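PDB 5YSC: vitamin B12-binding protein, which binds vitamin B12 in the periplasm and probably delivers it to the BtuC subunits of the BtuCDF ABC importer. Local coordinates for residues W84-P89 and S106-L111; R156-L161 and V185-D190; Q171-S176 and E192-Q197. All blocks are in the same frame, centred on the assembly; numbering follows the deposited sequence.

Interaction 1 of 3, residues W84-P89 and S106-L111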
# COMPACT_ATOMS: atom_id res chain seq x y z
N TRP A 84 10.98 -5.52 0.58
CA TRP A 84 10.09 -4.57 1.21
C TRP A 84 10.55 -4.38 2.66
O TRP A 84 10.01 -5.01 3.58
CB TRP A 84 8.67 -5.07 1.15
CG TRP A 84 7.65 -4.21 1.78
CD1 TRP A 84 7.65 -2.84 1.89
CD2 TRP A 84 6.44 -4.67 2.39
NE1 TRP A 84 6.52 -2.43 2.54
CE2 TRP A 84 5.76 -3.53 2.85
CE3 TRP A 84 5.86 -5.93 2.57
CZ2 TRP A 84 4.51 -3.61 3.51
CZ3 TRP A 84 4.61 -6.02 3.23
CH2 TRP A 84 3.96 -4.87 3.69
N PRO A 85 11.54 -3.53 2.88
CA PRO A 85 12.04 -3.34 4.26
C PRO A 85 10.94 -3.06 5.27
O PRO A 85 10.99 -3.56 6.40
CB PRO A 85 12.98 -2.16 4.11
CG PRO A 85 13.45 -2.19 2.74
CD PRO A 85 12.29 -2.71 1.91
N ALA A 86 9.92 -2.29 4.89
CA ALA A 86 8.92 -1.90 5.88
C ALA A 86 8.11 -3.09 6.38
O ALA A 86 7.61 -3.04 7.52
CB ALA A 86 8.00 -0.82 5.31
N GLY A 87 8.00 -4.15 5.59
CA GLY A 87 7.13 -5.26 5.92
C GLY A 87 7.79 -6.63 6.05
O GLY A 87 7.18 -7.57 6.56
N ASN A 88 8.96 -6.76 5.57
CA ASN A 88 9.65 -8.05 5.63
C ASN A 88 10.40 -8.18 6.96
O ASN A 88 10.86 -7.17 7.51
CB ASN A 88 10.69 -8.20 4.54
CG ASN A 88 10.11 -8.32 3.13
OD1 ASN A 88 10.75 -7.87 2.19
ND2 ASN A 88 8.99 -9.01 2.97
N PRO A 89 10.61 -9.39 7.46
CA PRO A 89 11.37 -9.57 8.73
C PRO A 89 12.80 -9.08 8.59
O PRO A 89 13.55 -9.57 7.73
CB PRO A 89 11.33 -11.08 8.94
CG PRO A 89 10.27 -11.59 8.03
CD PRO A 89 10.21 -10.69 6.89
N SER A 106 12.69 -1.61 -1.72
CA SER A 106 11.55 -0.77 -2.08
C SER A 106 11.12 0.10 -0.91
O SER A 106 10.60 -0.43 0.10
CB SER A 106 10.40 -1.66 -2.54
OG SER A 106 9.27 -0.89 -2.91
N GLN A 107 11.17 1.41 -1.10
CA GLN A 107 10.73 2.35 -0.08
C GLN A 107 9.27 2.71 -0.33
O GLN A 107 8.87 2.94 -1.48
CB GLN A 107 11.59 3.62 -0.09
CG GLN A 107 13.06 3.34 0.11
CD GLN A 107 13.38 3.08 1.58
OE1 GLN A 107 12.84 2.14 2.20
NE2 GLN A 107 14.23 3.95 2.15
N THR A 108 8.49 2.76 0.75
CA THR A 108 7.04 2.70 0.66
C THR A 108 6.35 3.69 1.60
O THR A 108 5.43 3.34 2.35
CB THR A 108 6.62 1.25 0.96
OG1 THR A 108 7.21 0.84 2.20
CG2 THR A 108 7.12 0.29 -0.15
N LYS A 109 6.73 4.96 1.50
CA LYS A 109 6.11 5.99 2.33
C LYS A 109 5.32 7.07 1.58
O LYS A 109 4.28 7.51 2.05
CB LYS A 109 7.17 6.68 3.20
CG LYS A 109 6.58 7.62 4.23
CD LYS A 109 7.62 8.59 4.76
CE LYS A 109 7.70 8.53 6.27
NZ LYS A 109 7.37 7.18 6.79
N THR A 110 5.84 7.51 0.44
CA THR A 110 5.24 8.60 -0.33
C THR A 110 4.71 8.10 -1.66
O THR A 110 5.09 7.04 -2.15
CB THR A 110 6.24 9.72 -0.63
OG1 THR A 110 7.15 9.29 -1.63
CG2 THR A 110 7.00 10.11 0.61
N LEU A 111 3.87 8.94 -2.28
CA LEU A 111 3.32 8.63 -3.60
C LEU A 111 4.37 8.76 -4.69
O LEU A 111 4.43 7.95 -5.61
CB LEU A 111 2.13 9.54 -3.92
CG LEU A 111 0.88 9.19 -3.12
CD1 LEU A 111 -0.03 10.37 -3.09
CD2 LEU A 111 0.16 7.93 -3.73
O HOH W 1 4.72 0.10 3.34
O HOH W 2 9.79 -0.36 2.61

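Interaction 2 of 3, residues R156-L161 and V185-D190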
# COMPACT_ATOMS: atom_id res chain seq x y z
N ARG A 156 -10.93 15.22 9.06
CA ARG A 156 -10.40 14.27 10.04
C ARG A 156 -11.00 12.89 9.80
O ARG A 156 -12.20 12.70 9.96
CB ARG A 156 -10.69 14.76 11.46
CG ARG A 156 -10.13 16.15 11.72
CD ARG A 156 -10.62 16.74 13.05
NE ARG A 156 -10.23 15.87 14.16
CZ ARG A 156 -11.07 15.17 14.91
NH1 ARG A 156 -12.38 15.26 14.75
NH2 ARG A 156 -10.56 14.39 15.87
N TYR A 157 -10.15 11.92 9.48
CA TYR A 157 -10.61 10.57 9.18
C TYR A 157 -10.01 9.54 10.13
O TYR A 157 -8.95 9.72 10.74
CB TYR A 157 -10.28 10.19 7.71
CG TYR A 157 -8.83 9.91 7.49
CD1 TYR A 157 -7.95 10.93 7.16
CD2 TYR A 157 -8.32 8.61 7.65
CE1 TYR A 157 -6.60 10.68 6.99
CE2 TYR A 157 -6.98 8.36 7.51
CZ TYR A 157 -6.12 9.41 7.15
OH TYR A 157 -4.78 9.21 7.01
N PHE A 158 -10.74 8.44 10.25
CA PHE A 158 -10.28 7.20 10.85
C PHE A 158 -10.23 6.15 9.75
O PHE A 158 -11.23 5.96 9.05
CB PHE A 158 -11.25 6.81 11.95
CG PHE A 158 -11.01 5.46 12.53
CD1 PHE A 158 -9.74 5.09 12.95
CD2 PHE A 158 -12.05 4.56 12.66
CE1 PHE A 158 -9.52 3.84 13.50
CE2 PHE A 158 -11.83 3.31 13.18
CZ PHE A 158 -10.55 2.94 13.60
N TYR A 159 -9.09 5.46 9.58
CA TYR A 159 -9.00 4.32 8.66
C TYR A 159 -8.68 3.04 9.42
O TYR A 159 -7.58 2.89 9.97
CB TYR A 159 -7.94 4.54 7.57
CG TYR A 159 -7.79 3.32 6.66
CD1 TYR A 159 -8.89 2.67 6.14
CD2 TYR A 159 -6.54 2.81 6.37
CE1 TYR A 159 -8.76 1.55 5.33
CE2 TYR A 159 -6.38 1.71 5.55
CZ TYR A 159 -7.48 1.08 5.05
OH TYR A 159 -7.33 -0.03 4.24
N GLN A 160 -9.64 2.14 9.38
CA GLN A 160 -9.60 0.84 10.02
C GLN A 160 -9.03 -0.24 9.09
O GLN A 160 -9.58 -0.49 8.02
CB GLN A 160 -11.05 0.51 10.39
CG GLN A 160 -11.22 -0.44 11.44
CD GLN A 160 -12.64 -0.49 11.90
OE1 GLN A 160 -13.53 0.22 11.36
NE2 GLN A 160 -12.88 -1.29 12.91
N LEU A 161 -7.97 -0.92 9.52
CA LEU A 161 -7.46 -2.08 8.80
C LEU A 161 -8.19 -3.38 9.14
O LEU A 161 -8.15 -4.34 8.36
CB LEU A 161 -5.97 -2.27 9.12
CG LEU A 161 -5.02 -1.22 8.59
CD1 LEU A 161 -3.64 -1.57 9.07
CD2 LEU A 161 -5.03 -1.17 7.05
N VAL A 185 -6.65 14.25 7.41
CA VAL A 185 -5.89 14.31 8.66
C VAL A 185 -6.26 13.08 9.48
O VAL A 185 -7.42 12.90 9.86
CB VAL A 185 -6.16 15.61 9.42
CG1 VAL A 185 -5.44 15.62 10.79
CG2 VAL A 185 -5.73 16.80 8.58
N ASN A 186 -5.26 12.21 9.70
CA ASN A 186 -5.44 10.99 10.47
C ASN A 186 -5.63 11.30 11.95
O ASN A 186 -4.77 11.95 12.55
CB ASN A 186 -4.21 10.11 10.27
CG ASN A 186 -4.25 8.85 11.08
OD1 ASN A 186 -5.29 8.43 11.57
ND2 ASN A 186 -3.09 8.21 11.19
N ILE A 187 -6.72 10.81 12.54
CA ILE A 187 -7.01 11.11 13.96
C ILE A 187 -6.00 10.43 14.87
O ILE A 187 -5.85 10.83 16.04
CB ILE A 187 -8.43 10.68 14.38
CG1 ILE A 187 -8.69 9.19 14.10
CG2 ILE A 187 -9.49 11.56 13.71
CD1 ILE A 187 -9.95 8.62 14.81
N PHE A 188 -5.33 9.39 14.40
CA PHE A 188 -4.37 8.67 15.22
C PHE A 188 -2.93 8.94 14.78
O PHE A 188 -2.03 8.16 15.09
CB PHE A 188 -4.69 7.18 15.20
CG PHE A 188 -5.88 6.81 16.05
CD1 PHE A 188 -5.78 6.84 17.44
CD2 PHE A 188 -7.09 6.44 15.48
CE1 PHE A 188 -6.86 6.50 18.25
CE2 PHE A 188 -8.18 6.10 16.27
CZ PHE A 188 -8.08 6.12 17.66
N ALA A 189 -2.70 10.06 14.11
CA ALA A 189 -1.39 10.34 13.56
C ALA A 189 -0.32 10.29 14.64
O ALA A 189 0.75 9.71 14.45
CB ALA A 189 -1.38 11.72 12.90
N ASP A 190 -0.62 10.89 15.79
CA ASP A 190 0.34 10.97 16.90
C ASP A 190 0.15 9.78 17.84
O ASP A 190 -0.33 9.90 18.96
CB ASP A 190 0.17 12.27 17.67
CG ASP A 190 0.37 13.49 16.79
OD1 ASP A 190 1.18 13.38 15.83
OD2 ASP A 190 -0.29 14.53 17.06
O HOH W 3 -6.99 6.20 11.53

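Interaction 3 of 3, residues Q171-S176 and E192-Q197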
# COMPACT_ATOMS: atom_id res chain seq x y z
N GLN A 171 1.80 7.88 12.48
CA GLN A 171 3.17 8.32 12.24
C GLN A 171 3.49 8.54 10.77
O GLN A 171 4.68 8.51 10.38
CB GLN A 171 4.18 7.33 12.83
CG GLN A 171 4.00 7.09 14.30
CD GLN A 171 5.10 6.22 14.87
OE1 GLN A 171 5.98 5.76 14.14
NE2 GLN A 171 5.05 6.00 16.17
N GLY A 172 2.48 8.80 9.93
CA GLY A 172 2.74 9.07 8.54
C GLY A 172 3.05 7.83 7.72
O GLY A 172 3.36 7.98 6.55
N HIS A 173 3.05 6.65 8.32
CA HIS A 173 3.37 5.43 7.61
C HIS A 173 2.27 5.09 6.61
O HIS A 173 1.12 5.54 6.73
CB HIS A 173 3.57 4.28 8.57
CG HIS A 173 4.86 4.37 9.32
ND1 HIS A 173 5.76 3.34 9.39
CD2 HIS A 173 5.42 5.40 9.99
CE1 HIS A 173 6.81 3.71 10.10
NE2 HIS A 173 6.62 4.96 10.49
N TRP A 174 2.65 4.26 5.65
CA TRP A 174 1.75 3.94 4.56
C TRP A 174 0.45 3.31 5.07
O TRP A 174 0.48 2.41 5.91
CB TRP A 174 2.44 3.00 3.60
CG TRP A 174 1.66 2.83 2.36
CD1 TRP A 174 0.77 1.83 2.05
CD2 TRP A 174 1.65 3.74 1.26
NE1 TRP A 174 0.21 2.08 0.82
CE2 TRP A 174 0.75 3.23 0.31
CE3 TRP A 174 2.32 4.93 0.97
CZ2 TRP A 174 0.50 3.89 -0.90
CZ3 TRP A 174 2.07 5.57 -0.23
CH2 TRP A 174 1.17 5.04 -1.14
N PRO A 175 -0.71 3.70 4.52
CA PRO A 175 -1.02 4.62 3.42
C PRO A 175 -1.37 6.05 3.82
O PRO A 175 -2.15 6.74 3.11
CB PRO A 175 -2.21 3.94 2.79
CG PRO A 175 -2.94 3.38 3.92
CD PRO A 175 -1.87 2.87 4.85
N SER A 176 -0.75 6.55 4.90
CA SER A 176 -1.08 7.90 5.36
C SER A 176 -1.03 8.94 4.24
O SER A 176 -1.91 9.81 4.14
CB SER A 176 -0.13 8.31 6.50
OG SER A 176 -0.38 7.54 7.65
N GLU A 192 2.25 6.14 19.36
CA GLU A 192 3.60 5.72 19.72
C GLU A 192 4.13 4.62 18.80
O GLU A 192 5.34 4.44 18.73
CB GLU A 192 3.62 5.27 21.19
CG GLU A 192 2.96 6.31 22.09
CD GLU A 192 3.26 6.14 23.57
OE1 GLU A 192 4.23 6.77 24.06
OE2 GLU A 192 2.52 5.38 24.25
N VAL A 193 3.26 3.93 18.07
CA VAL A 193 3.69 2.92 17.10
C VAL A 193 3.03 3.25 15.77
O VAL A 193 2.02 3.97 15.73
CB VAL A 193 3.33 1.49 17.55
CG1 VAL A 193 3.99 1.16 18.88
CG2 VAL A 193 1.80 1.28 17.65
N PRO A 194 3.60 2.74 14.65
CA PRO A 194 3.05 3.05 13.32
C PRO A 194 1.71 2.41 13.01
O PRO A 194 0.94 2.98 12.22
CB PRO A 194 4.14 2.52 12.37
CG PRO A 194 4.97 1.61 13.19
CD PRO A 194 4.94 2.15 14.57
N TYR A 195 1.38 1.26 13.57
CA TYR A 195 0.11 0.61 13.31
C TYR A 195 -0.52 0.21 14.63
O TYR A 195 -0.57 -0.98 14.98
CB TYR A 195 0.28 -0.58 12.37
CG TYR A 195 0.81 -0.08 11.05
CD1 TYR A 195 -0.05 0.43 10.09
CD2 TYR A 195 2.16 -0.07 10.80
CE1 TYR A 195 0.44 0.96 8.90
CE2 TYR A 195 2.67 0.45 9.62
CZ TYR A 195 1.80 0.96 8.67
OH TYR A 195 2.34 1.44 7.49
N PRO A 196 -1.04 1.18 15.37
CA PRO A 196 -1.54 0.90 16.71
C PRO A 196 -2.84 0.14 16.72
O PRO A 196 -3.71 0.30 15.86
CB PRO A 196 -1.74 2.29 17.31
CG PRO A 196 -1.95 3.16 16.16
CD PRO A 196 -1.17 2.60 15.02
N GLN A 197 -2.99 -0.68 17.75
CA GLN A 197 -4.27 -1.25 18.09
C GLN A 197 -4.99 -0.22 18.95
O GLN A 197 -4.40 0.36 19.85
CB GLN A 197 -4.08 -2.55 18.87
CG GLN A 197 -5.34 -3.34 19.08
CD GLN A 197 -5.09 -4.64 19.80
OE1 GLN A 197 -4.13 -5.34 19.51
NE2 GLN A 197 -5.96 -4.96 20.75

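Interaction 1 of 3, residues W84-P89 and S106-L111
Trp-84 presents the pyrrole edge of its indole to Thr-108, and the two side chains cross at about a right angle. Trp-84 CG stands anti to the backbone N (chi1 179°), beside the carbonyl carbon. The tight part of the contact lies where the methyl CG2 of Thr-108 packs 3.8 Å from Trp-84 CD1 and where Pro-85 CD rests 3.4 Å from Ser-106 O. One indole face is covered by the segment's own backbone: Gly-87 N sits above the ring centre, where a glycine is fitting because a CB would collide with Trp-84 CZ3. The turn is closed by Trp-84 O, which accepts from Gly-87 N and Asn-88 N, and by Asn-88 OD1, which takes Trp-84 N at 2.9 Å from above the amide plane.

The hydroxyl side of Thr-108, with OG1 in the indole plane at the ring edge, is reached through two waters. One accepts from Ala-86 N, donates to Ser-106 O at 2.6 Å and is hydrogen-bonded to Thr-108 OG1; the second accepts from Trp-84 NE1 at 3.2 Å and meets the same hydroxyl at 2.8 Å. Ala-86 CB and Gln-107 lie at the exposed margin. Ser-106 OG, by contrast, is engaged by Asn-117 and His-29, and His-29 also meets the Trp-84 ring edge-to-face. Trp-84, Ala-86 and Gly-87 belong to the cyanocobalamin pocket. Both segments follow neighbouring strands of a parallel sheet, 80-83 and 103-105, so the arrangement is that of a ligand site built from loops at the carboxyl ends of strands.

Interaction 2 of 3, residues R156-L161 and V185-D190
Tyr-157 takes the crowded position at chi1 (73°), which sets CG between the backbone N and the carbonyl carbon. Ile-187 adopts the same setting (chi1 56°) for its CG1. The Tyr-157 ring receives Asn-186 CA over one face in a CH-pi contact, 4.0 Å from the ring centroid and displaced toward the rim, while Tyr-157 OH comes 3.4 Å from Asn-186 CB. Ile-187 CD1 packs on Phe-158 CB at 3.6 Å. Its CG2 branch lies over one face of the Arg-156 guanidinium, 3.7 Å from NH2, which is itself hydrogen-bonded to Lys-206 O. The Phe-158 and Phe-188 rings meet obliquely, planes at 66°, with Phe-158 CD1 at the edge of the Phe-188 ring.

The backbone evidence is a parallel register, Arg-156 with Val-185 and Tyr-157 with Asn-186. Tyr-157 N donates to Val-185 O at 2.9 Å, and Tyr-157 O accepts from Ile-187 N at 3.1 Å. Beyond this pair the second segment leaves the sheet through a type I turn from Asn-186 to Ala-189. Asn-186 OD1 accepts from Phe-188 N at 3.0 Å, an Asx turn, and also from a water that bridges to Tyr-159 N, while Asn-186 ND2 is hydrogen-bonded to Leu-169 O.

Strand 184-186 lies at one edge of its four-stranded parallel sheet, and strand 155-159 pairs on its other side with strand 210-213. Phe-179 of helix 176-181 stacks on the Tyr-157 ring, whereas Phe-158 and Phe-188 both pack against Val-203 of helix 200-206.

Interaction 3 of 3, residues Q171-S176 and E192-Q197
Tyr-195 OH donates to Trp-174 O at 2.6 Å, a short bond that lies in the carbonyl plane on a lone pair, with a C=O...donor angle of 134°. The acceptor oxygen sits at the edge of the phenol, near its plane, and the hydroxyl also lies 3.3 Å from His-173 CB. Next to this bond Pro-194 CB is centred over one face of the His-173 imidazole, 3.6 Å from the ring centroid and 14° off the normal: a CH-pi contact between side chains that lie side by side and point the same way. His-173 CG stands beside the backbone N (chi1 -74°). Farther along, the extended side chain of Gln-171 runs to the second segment, with OE1 3.8 Å from Pro-194 CD; its NE2 is hydrogen-bonded to Ser-191 O and comes within 3.0 Å of Glu-192 O.

The next shell fixes the backbone beneath these groups. His-173 O is gripped twice by Ser-176, by N at 2.8 Å and by OG at 2.7 Å, and the peptide between Trp-174 and Pro-175 is cis. Pro-175 CB rests over one face of the Trp-174 indole, toward its rim, and the indole NE1 donates to Leu-247 O. Trp-174 and Tyr-195 both line the cyanocobalamin pocket, so the phenol bond ties together two pocket residues from separate loops.

Around them, Pro-175 occupies the N-cap position of helix 176-181 and packs against helix 244-248, while segment 192-197 leads into strand 197-198, which pairs antiparallel with strand 166-167.

Overall arrangement
Interaction 2 is the true sheet contact, with paired backbones and the larger buried share, four of seven touching residues; interactions 1 and 3 join loops and combine buried pocket residues with an exposed margin. Interaction 2 reaches the pocket through Leu-161, while 1 and 3 contribute two or more residues each. Their chemistry differs accordingly: 84-89 and 106-111 rely on bridging waters, whereas 171-176 and 192-197 meet through a direct phenol bond and a proline over an imidazole. The segments of interactions 2 and 3 alternate in sequence, and a probable hydrogen bond from Gln-171 N to Ala-189 O joins them. Interactions 1 and 3 touch where Trp-174 packs on the Thr-108 and Lys-109 carbonyls.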